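Local structure of kcn28 (Kitasatospora, 6J31) at residues Pro322-Asn325 against Asp326-Ala329. The protein probably belongs to the GT-B-fold family of glycosyltransferase-like proteins, with two domains built on parallel sheets facing each other across a cleft. Sequence-based numbering, arbitrary orientation.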
ATOM      1  N   PRO A 322      -3.397 -13.249  -5.674  1.00 61.87           N
ATOM      2  CA  PRO A 322      -3.674 -11.888  -6.143  1.00 65.56           C
ATOM      3  C   PRO A 322      -5.096 -11.747  -6.660  1.00 70.77           C
ATOM      4  O   PRO A 322      -5.673 -12.675  -7.234  1.00 72.73           O
ATOM      5  CB  PRO A 322      -2.654 -11.692  -7.268  1.00 65.17           C
ATOM      6  CG  PRO A 322      -2.418 -13.078  -7.777  1.00 65.08           C
ATOM      7  CD  PRO A 322      -2.450 -13.955  -6.554  1.00 63.36           C
ATOM      8  N   GLN A 323      -5.663 -10.560  -6.445  1.00 74.03           N
ATOM      9  CA  GLN A 323      -7.013 -10.263  -6.910  1.00 78.84           C
ATOM     10  C   GLN A 323      -7.108  -8.828  -7.419  1.00 79.96           C
ATOM     11  O   GLN A 323      -7.372  -8.600  -8.603  1.00 80.91           O
ATOM     12  CB  GLN A 323      -8.033 -10.507  -5.789  1.00 82.80           C
ATOM     13  CG  GLN A 323      -7.902 -11.869  -5.106  1.00 86.42           C
ATOM     14  CD  GLN A 323      -9.230 -12.516  -4.776  1.00 89.37           C
ATOM     15  OE1 GLN A 323     -10.290 -12.007  -5.140  1.00 89.64           O
ATOM     16  NE2 GLN A 323      -9.180 -13.647  -4.079  1.00 91.05           N
ATOM     17  N   ALA A 324      -6.892  -7.856  -6.535  1.00 80.78           N
ATOM     18  CA  ALA A 324      -7.089  -6.457  -6.885  1.00 81.45           C
ATOM     19  C   ALA A 324      -5.989  -5.985  -7.837  1.00 82.25           C
ATOM     20  O   ALA A 324      -5.050  -6.714  -8.159  1.00 83.10           O
ATOM     21  CB  ALA A 324      -7.135  -5.597  -5.623  1.00 80.88           C
ATOM     22  N   ASN A 325      -6.121  -4.733  -8.287  1.00 81.54           N
ATOM     23  CA  ASN A 325      -5.284  -4.211  -9.368  1.00 80.12           C
ATOM     24  C   ASN A 325      -3.792  -4.300  -9.027  1.00 76.82           C
ATOM     25  O   ASN A 325      -2.973  -4.672  -9.877  1.00 78.59           O
ATOM     26  CB  ASN A 325      -5.713  -2.773  -9.702  1.00 83.86           C
ATOM     27  CG  ASN A 325      -5.924  -1.925  -8.453  1.00 85.88           C
ATOM     28  OD1 ASN A 325      -5.358  -2.208  -7.396  1.00 87.02           O
ATOM     29  ND2 ASN A 325      -6.725  -0.871  -8.576  1.00 87.55           N
ATOM     30  N   ASP A 326      -3.418  -3.947  -7.792  1.00 71.34           N
ATOM     31  CA  ASP A 326      -2.007  -3.917  -7.398  1.00 64.73           C
ATOM     32  C   ASP A 326      -1.393  -5.313  -7.318  1.00 62.02           C
ATOM     33  O   ASP A 326      -0.205  -5.495  -7.611  1.00 62.27           O
ATOM     34  CB  ASP A 326      -1.870  -3.220  -6.046  1.00 62.72           C
ATOM     35  CG  ASP A 326      -0.467  -2.736  -5.783  1.00 61.77           C
ATOM     36  OD1 ASP A 326       0.287  -2.575  -6.763  1.00 62.22           O
ATOM     37  OD2 ASP A 326      -0.110  -2.548  -4.600  1.00 60.76           O
ATOM     38  N   GLN A 327      -2.174  -6.298  -6.902  1.00 59.94           N
ATOM     39  CA  GLN A 327      -1.688  -7.599  -6.449  1.00 58.48           C
ATOM     40  C   GLN A 327      -1.050  -8.515  -7.497  1.00 55.62           C
ATOM     41  O   GLN A 327      -0.110  -9.242  -7.148  1.00 55.21           O
ATOM     42  CB  GLN A 327      -2.827  -8.327  -5.737  1.00 60.46           C
ATOM     43  CG  GLN A 327      -3.106  -7.736  -4.364  1.00 61.13           C
ATOM     44  CD  GLN A 327      -4.555  -7.833  -3.956  1.00 60.90           C
ATOM     45  OE1 GLN A 327      -5.260  -8.764  -4.341  1.00 61.62           O
ATOM     46  NE2 GLN A 327      -5.011  -6.868  -3.164  1.00 60.04           N
ATOM     47  N   PRO A 328      -1.524  -8.572  -8.753  1.00 52.54           N
ATOM     48  CA  PRO A 328      -0.903  -9.526  -9.691  1.00 49.10           C
ATOM     49  C   PRO A 328       0.583  -9.288  -9.891  1.00 44.13           C
ATOM     50  O   PRO A 328       1.368 -10.245  -9.850  1.00 44.44           O
ATOM     51  CB  PRO A 328      -1.692  -9.309 -10.990  1.00 50.08           C
ATOM     52  CG  PRO A 328      -2.960  -8.681 -10.568  1.00 51.39           C
ATOM     53  CD  PRO A 328      -2.594  -7.811  -9.417  1.00 52.09           C
ATOM     54  N   ALA A 329       0.998  -8.034 -10.082  1.00 40.70           N
ATOM     55  CA  ALA A 329       2.422  -7.749 -10.222  1.00 38.31           C
ATOM     56  C   ALA A 329       3.177  -8.064  -8.936  1.00 37.27           C
ATOM     57  O   ALA A 329       4.287  -8.606  -8.983  1.00 36.76           O
ATOM     58  CB  ALA A 329       2.635  -6.293 -10.633  1.00 36.86           C
TER
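OE1 of Q327 is gripped by two consecutive backbone amides of the loop that leads into helix 327-336. N of Q323 reaches OE1 of Q327 at 2.8 Å, tilted only 18° from the carbonyl plane, while N of A324 comes to the same OE1 at 2.9 Å from well above that plane. The side chain gets there by folding back: CG of Q327 stands opposite its own carbonyl carbon (chi1 -74°), and the bend at chi2 brings the amide back against the N atoms of Q323 and A324. NE2 of Q327 then lies 3.5 Å from CB of A324 and gives a weak hydrogen bond to S237. In return, N of Q327 donates to O of A324 at 3.2 Å, closing a turn between A324 and Q327. CD of P328 lies against O of A324, 3.0 Å away, and CB of P322 rests 3.5 Å from O of Q327. OD2 of D326 is hydrogen-bonded to OG1 of T130, a residue that, like N325, lines the pocket holding (2E,2'E)-3,3'-(1,2-phenylene)di(prop-2-enoic acid). Bonds running both ways between Q327 and the loop would thus hold the backbone leading to N325, whose side chain lies about 4 Å from that ligand.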